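Uncharacterized protein (Listeria monocytogenes, PDB 3MAB) is of unknown function but carries a TfoX C-terminal domain, a small all-helical domain of the helix-hairpin-helix clan. Local coordinates at residues A23-P28 against F40-E45; V34-A39 against S53-L58. The protein carries 2 engineered substitutions. One frame throughout, in Å; residues are numbered along the deposited sequence.

Contact 1 of 2, residues A23-P28 against F40-E45; sequences AGIKTP and FLRIWE
The chain leaves helix 14-22 at Ala23 and passes beside helix 28-46, the two backbones lying closest where the CA atoms of Ala23 and Arg42 are 5.8 Å apart. Here the methyl of Ala23 points at the helix, with its CB 3.8 Å from CB of Arg42. On the next residue, CG2 of Ile43 extends the apolar strip, 4.1 Å from CB of Ala23. Beyond this strip the long side chain of Arg42, bent at chi3 (66°), brings its guanidinium to the turn. NH2 of Arg42 gives a fairly straight hydrogen bond to O of Ala23 (2.9 Å, 155° at the hydrogen); the donor meets a lone pair in the carbonyl plane, and the oxygen in turn lies at the guanidinium edge, close to its plane. NE of Arg42 adds a weak bond to this oxygen at 3.3 Å. One water bridges O of Ala23 and NE of Arg42, and a second links O of Gly24 to NH2. CG1 of Ile25 lies over the centre of one guanidinium face, 3.8 Å above its plane, while a salt bridge from NH1 to OE2 of Glu38 further restrains the group and probably offsets part of its charge. The positive charge thus meets the carbonyl-rich end of helix 14-22, an arrangement expected to be electrostatically favourable. Gly24, at positive phi (89°), is the C-prime residue of a Schellman motif in which N of Ile25 bonds back to O of Leu20. Thr27 then N-caps helix 28-46 through OG1, so a Schellman end and an N-cap together make the short connector between two helices of this helical domain.

Contact 2 of 2, residues V34-A39 against S53-L58; sequences VGSKEA and SELYAL
No ring or other flat side chain stacks between residues 34-39 and 53-58; the aromatic ring of Tyr56 belongs to the far side of its helix, where it meets Lys75 and Leu78 of helix 72-85. What remains is close antiparallel helix packing in the all-helical TfoX C-terminal fold, the two short axes approaching to 8.8 Å at 168°. Small residues make that closeness possible. Ser36 points straight at the partner helix, and its CB rests 3.8 Å from CB of Leu58, with the carbonyl carbon of Leu58 equally near. Its hydroxyl takes the crowded place between backbone N and carbonyl carbon, where OG hydrogen-bonds to OE1 of Glu59, just after the segment. A polar atom in a buried interface is satisfied in this way. Gly35 leaves helical angles (phi/psi 81°/169°) and breaks helix 28-46: N of Ser36 and N of Lys37 have no bond to the preceding turn, and N of Ala39 then bonds to O of Gly35. The break is consistent with the glycine turn of a helix-hairpin-helix element. From the other helix two leucines reach across. CG of Leu55 is anti to its backbone N, and with the bend at chi2 this brings CD1 to 3.8 Å from O of Ser36. Leu55 also meets Phe40, with Leu78 and Phe81 of helix 72-85 beyond. Lys37 borders this place with its CA, while its amino group runs off to a salt bridge with Glu77. CG of Leu58 is anti to its carbonyl carbon, and its CD1 lies between O of Ser36 (4.0 Å) and CB of Ala39 (4.2 Å), one helical turn apart.

In the fold
Both contacts use helix 28-46, but set it against different neighbours and at different depths. Contact 2, whose centre is about 1 Å from the centre of the chain, is mainly apolar, leucine methyls against a backbone carbonyl and small side chains, with no hydrogen bond between its segments; it joins this helix to helix 52-63. Contact 1, with its centre about 8 Å from that of the chain, is partly buried and relies on charge, carbonyl groups and water to hold the loop after helix 14-22. Their segments alternate along the chain, helix 28-46 serving both, and the two meet where CD1 of Ile25 touches CB of Ala39 at 3.6 Å and where CB of Phe40 packs on CD1 of Leu55 at 3.8 Å.

Contact 1 of 2, residues A23-P28 against F40-E45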
loop_
_atom_site.group_PDB
_atom_site.type_symbol
_atom_site.label_atom_id
_atom_site.label_comp_id
_atom_site.label_asym_id
_atom_site.label_seq_id
_atom_site.Cartn_x
_atom_site.Cartn_y
_atom_site.Cartn_z
ATOM N N ALA B 23 17.994 6.081 -6.980
ATOM C CA ALA B 23 18.016 5.196 -8.153
ATOM C C ALA B 23 17.263 5.715 -9.361
ATOM O O ALA B 23 17.226 5.008 -10.368
ATOM C CB ALA B 23 17.512 3.826 -7.793
ATOM N N GLY B 24 16.751 6.941 -9.326
ATOM C CA GLY B 24 16.117 7.555 -10.500
ATOM C C GLY B 24 14.646 7.296 -10.648
ATOM O O GLY B 24 14.057 7.585 -11.715
ATOM N N ILE B 25 14.028 6.795 -9.581
ATOM C CA ILE B 25 12.581 6.519 -9.544
ATOM C C ILE B 25 11.988 7.513 -8.580
ATOM O O ILE B 25 12.137 7.369 -7.381
ATOM C CB ILE B 25 12.316 5.072 -9.132
ATOM C CG1 ILE B 25 12.930 4.113 -10.172
ATOM C CG2 ILE B 25 10.798 4.872 -8.927
ATOM C CD1 ILE B 25 13.020 2.719 -9.596
ATOM N N LYS B 26 11.362 8.576 -9.108
ATOM C CA LYS B 26 11.060 9.750 -8.279
ATOM C C LYS B 26 9.603 9.982 -7.936
ATOM O O LYS B 26 9.310 10.799 -7.046
ATOM C CB LYS B 26 11.624 11.037 -8.925
ATOM C CG LYS B 26 13.108 10.894 -9.372
ATOM C CD LYS B 26 13.759 12.228 -9.640
ATOM C CE LYS B 26 14.746 12.247 -10.817
ATOM N NZ LYS B 26 15.528 11.000 -11.138
ATOM N N THR B 27 8.707 9.230 -8.559
ATOM C CA THR B 27 7.253 9.410 -8.383
ATOM C C THR B 27 6.552 8.074 -8.399
ATOM O O THR B 27 7.118 7.101 -8.909
ATOM C CB THR B 27 6.672 10.233 -9.552
ATOM O OG1 THR B 27 6.696 9.454 -10.749
ATOM C CG2 THR B 27 7.432 11.603 -9.751
ATOM N N PRO B 28 5.307 8.015 -7.865
ATOM C CA PRO B 28 4.543 6.785 -7.989
ATOM C C PRO B 28 4.353 6.300 -9.417
ATOM O O PRO B 28 4.338 5.098 -9.634
ATOM C CB PRO B 28 3.184 7.159 -7.356
ATOM C CG PRO B 28 3.592 8.182 -6.319
ATOM C CD PRO B 28 4.654 8.974 -6.931
ATOM N N PHE B 40 13.577 -2.710 -7.482
ATOM C CA PHE B 40 14.403 -3.417 -6.511
ATOM C C PHE B 40 15.819 -3.576 -7.037
ATOM O O PHE B 40 16.753 -3.313 -6.304
ATOM C CB PHE B 40 13.832 -4.785 -6.133
ATOM C CG PHE B 40 14.645 -5.505 -5.140
ATOM C CD1 PHE B 40 14.430 -5.282 -3.807
ATOM C CD2 PHE B 40 15.647 -6.393 -5.492
ATOM C CE1 PHE B 40 15.192 -5.875 -2.855
ATOM C CE2 PHE B 40 16.407 -7.006 -4.492
ATOM C CZ PHE B 40 16.154 -6.740 -3.184
ATOM N N LEU B 41 15.995 -3.992 -8.295
ATOM C CA LEU B 41 17.329 -4.211 -8.847
ATOM C C LEU B 41 18.136 -2.899 -8.787
ATOM O O LEU B 41 19.352 -2.877 -8.551
ATOM C CB LEU B 41 17.268 -4.737 -10.278
ATOM C CG LEU B 41 16.957 -6.205 -10.416
ATOM C CD1 LEU B 41 16.798 -6.527 -11.856
ATOM C CD2 LEU B 41 18.003 -7.119 -9.751
ATOM N N ARG B 42 17.452 -1.812 -9.115
ATOM C CA ARG B 42 18.116 -0.506 -9.134
ATOM C C ARG B 42 18.626 -0.103 -7.731
ATOM O O ARG B 42 19.691 0.467 -7.637
ATOM C CB ARG B 42 17.210 0.550 -9.785
ATOM C CG ARG B 42 17.178 0.287 -11.244
ATOM C CD ARG B 42 16.139 0.911 -12.110
ATOM N NE ARG B 42 16.292 2.337 -12.160
ATOM C CZ ARG B 42 15.584 3.166 -12.932
ATOM N NH1 ARG B 42 14.726 2.730 -13.825
ATOM N NH2 ARG B 42 15.757 4.476 -12.802
ATOM N N ILE B 43 17.837 -0.353 -6.705
ATOM C CA ILE B 43 18.252 -0.034 -5.358
ATOM C C ILE B 43 19.296 -1.013 -4.850
ATOM O O ILE B 43 20.212 -0.613 -4.153
ATOM C CB ILE B 43 17.075 0.179 -4.367
ATOM C CG1 ILE B 43 16.164 -1.006 -4.157
ATOM C CG2 ILE B 43 16.195 1.328 -4.879
ATOM C CD1 ILE B 43 15.081 -0.763 -2.958
ATOM N N TRP B 44 19.150 -2.276 -5.243
ATOM C CA TRP B 44 20.087 -3.354 -4.848
ATOM C C TRP B 44 21.446 -3.188 -5.480
ATOM O O TRP B 44 22.468 -3.439 -4.835
ATOM C CB TRP B 44 19.438 -4.652 -5.218
ATOM C CG TRP B 44 20.222 -5.885 -4.936
ATOM C CD1 TRP B 44 20.270 -6.540 -3.757
ATOM C CD2 TRP B 44 20.918 -6.695 -5.899
ATOM N NE1 TRP B 44 20.972 -7.706 -3.912
ATOM C CE2 TRP B 44 21.381 -7.830 -5.214
ATOM C CE3 TRP B 44 21.154 -6.584 -7.270
ATOM C CZ2 TRP B 44 22.110 -8.807 -5.825
ATOM C CZ3 TRP B 44 21.886 -7.556 -7.896
ATOM C CH2 TRP B 44 22.395 -8.633 -7.173
ATOM N N GLU B 45 21.488 -2.672 -6.698
ATOM C CA GLU B 45 22.729 -2.335 -7.348
ATOM C C GLU B 45 23.506 -1.277 -6.505
ATOM O O GLU B 45 24.726 -1.326 -6.425
ATOM C CB GLU B 45 22.427 -1.774 -8.737
ATOM C CG GLU B 45 23.657 -1.213 -9.443
ATOM C CD GLU B 45 23.411 -0.825 -10.883
ATOM O OE1 GLU B 45 22.303 -0.366 -11.205
ATOM O OE2 GLU B 45 24.365 -0.946 -11.690
HETATM O O HOH W 1 19.185 3.173 -11.491
HETATM O O HOH W 2 14.772 6.992 -14.011
#

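Contact 2 of 2, residues V34-A39 against S53-L58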
loop_
_atom_site.group_PDB
_atom_site.type_symbol
_atom_site.label_atom_id
_atom_site.label_comp_id
_atom_site.label_asym_id
_atom_site.label_seq_id
_atom_site.Cartn_x
_atom_site.Cartn_y
_atom_site.Cartn_z
ATOM N N VAL B 34 8.055 1.104 -14.028
ATOM C CA VAL B 34 9.146 0.124 -14.045
ATOM C C VAL B 34 8.833 -1.170 -13.306
ATOM O O VAL B 34 9.384 -2.229 -13.642
ATOM C CB VAL B 34 10.462 0.683 -13.539
ATOM C CG1 VAL B 34 10.887 1.919 -14.354
ATOM C CG2 VAL B 34 10.452 0.999 -12.093
ATOM N N GLY B 35 7.946 -1.102 -12.332
ATOM C CA GLY B 35 7.601 -2.262 -11.553
ATOM C C GLY B 35 8.561 -2.610 -10.444
ATOM O O GLY B 35 9.692 -2.075 -10.340
ATOM N N SER B 36 8.133 -3.542 -9.584
ATOM C CA SER B 36 8.850 -3.791 -8.356
ATOM C C SER B 36 10.189 -4.462 -8.591
ATOM O O SER B 36 11.154 -4.154 -7.888
ATOM C CB SER B 36 8.041 -4.598 -7.379
ATOM O OG SER B 36 7.740 -5.871 -7.903
ATOM N N LYS B 37 10.276 -5.410 -9.528
ATOM C CA LYS B 37 11.530 -6.133 -9.713
ATOM C C LYS B 37 12.627 -5.203 -10.248
ATOM O O LYS B 37 13.762 -5.209 -9.760
ATOM C CB LYS B 37 11.356 -7.326 -10.632
ATOM C CG LYS B 37 10.496 -8.442 -9.994
ATOM C CD LYS B 37 10.433 -9.606 -11.012
ATOM C CE LYS B 37 9.488 -10.703 -10.551
ATOM N NZ LYS B 37 8.895 -11.465 -11.706
ATOM N N GLU B 38 12.281 -4.403 -11.255
ATOM C CA GLU B 38 13.265 -3.449 -11.794
ATOM C C GLU B 38 13.637 -2.412 -10.697
ATOM O O GLU B 38 14.793 -2.101 -10.519
ATOM C CB GLU B 38 12.751 -2.725 -13.020
ATOM C CG GLU B 38 13.806 -1.708 -13.489
ATOM C CD GLU B 38 13.553 -1.029 -14.791
ATOM O OE1 GLU B 38 12.867 -1.556 -15.695
ATOM O OE2 GLU B 38 14.085 0.113 -14.944
ATOM N N ALA B 39 12.655 -1.889 -9.981
ATOM C CA ALA B 39 12.955 -0.884 -8.953
ATOM C C ALA B 39 13.878 -1.490 -7.884
ATOM O O ALA B 39 14.864 -0.884 -7.464
ATOM C CB ALA B 39 11.682 -0.357 -8.365
ATOM N N SER B 53 12.096 -7.809 2.331
ATOM C CA SER B 53 11.233 -6.775 2.860
ATOM C C SER B 53 10.999 -5.636 1.915
ATOM O O SER B 53 9.833 -5.261 1.685
ATOM C CB SER B 53 11.805 -6.237 4.176
ATOM O OG SER B 53 12.060 -7.340 5.019
ATOM N N GLU B 54 12.059 -5.097 1.340
ATOM C CA GLU B 54 11.940 -3.987 0.417
ATOM C C GLU B 54 11.205 -4.427 -0.890
ATOM O O GLU B 54 10.401 -3.683 -1.462
ATOM C CB GLU B 54 13.296 -3.398 0.032
ATOM C CG GLU B 54 13.906 -2.450 0.977
ATOM C CD GLU B 54 14.810 -3.090 1.977
ATOM O OE1 GLU B 54 15.495 -2.317 2.653
ATOM O OE2 GLU B 54 14.855 -4.326 2.091
ATOM N N LEU B 55 11.475 -5.638 -1.384
ATOM C CA LEU B 55 10.791 -6.128 -2.586
ATOM C C LEU B 55 9.304 -6.283 -2.411
ATOM O O LEU B 55 8.513 -5.859 -3.232
ATOM C CB LEU B 55 11.439 -7.457 -3.020
ATOM C CG LEU B 55 10.926 -8.109 -4.284
ATOM C CD1 LEU B 55 10.960 -7.152 -5.496
ATOM C CD2 LEU B 55 11.702 -9.349 -4.574
ATOM N N TYR B 56 8.897 -6.908 -1.320
ATOM C CA TYR B 56 7.491 -6.955 -0.975
ATOM C C TYR B 56 6.886 -5.572 -0.868
ATOM O O TYR B 56 5.752 -5.356 -1.361
ATOM C CB TYR B 56 7.291 -7.715 0.343
ATOM C CG TYR B 56 7.321 -9.239 0.329
ATOM C CD1 TYR B 56 7.249 -9.971 -0.829
ATOM C CD2 TYR B 56 7.334 -9.922 1.525
ATOM C CE1 TYR B 56 7.291 -11.386 -0.814
ATOM C CE2 TYR B 56 7.377 -11.350 1.526
ATOM C CZ TYR B 56 7.327 -12.016 0.358
ATOM O OH TYR B 56 7.333 -13.391 0.439
ATOM N N ALA B 57 7.575 -4.636 -0.207
ATOM C CA ALA B 57 7.074 -3.269 -0.063
ATOM C C ALA B 57 6.819 -2.606 -1.386
ATOM O O ALA B 57 5.789 -1.971 -1.600
ATOM C CB ALA B 57 8.059 -2.419 0.765
ATOM N N LEU B 58 7.740 -2.792 -2.316
ATOM C CA LEU B 58 7.663 -2.198 -3.618
ATOM C C LEU B 58 6.501 -2.782 -4.423
ATOM O O LEU B 58 5.757 -2.052 -5.076
ATOM C CB LEU B 58 8.966 -2.357 -4.394
ATOM C CG LEU B 58 10.104 -1.555 -3.847
ATOM C CD1 LEU B 58 11.397 -1.975 -4.519
ATOM C CD2 LEU B 58 9.949 -0.072 -4.067
#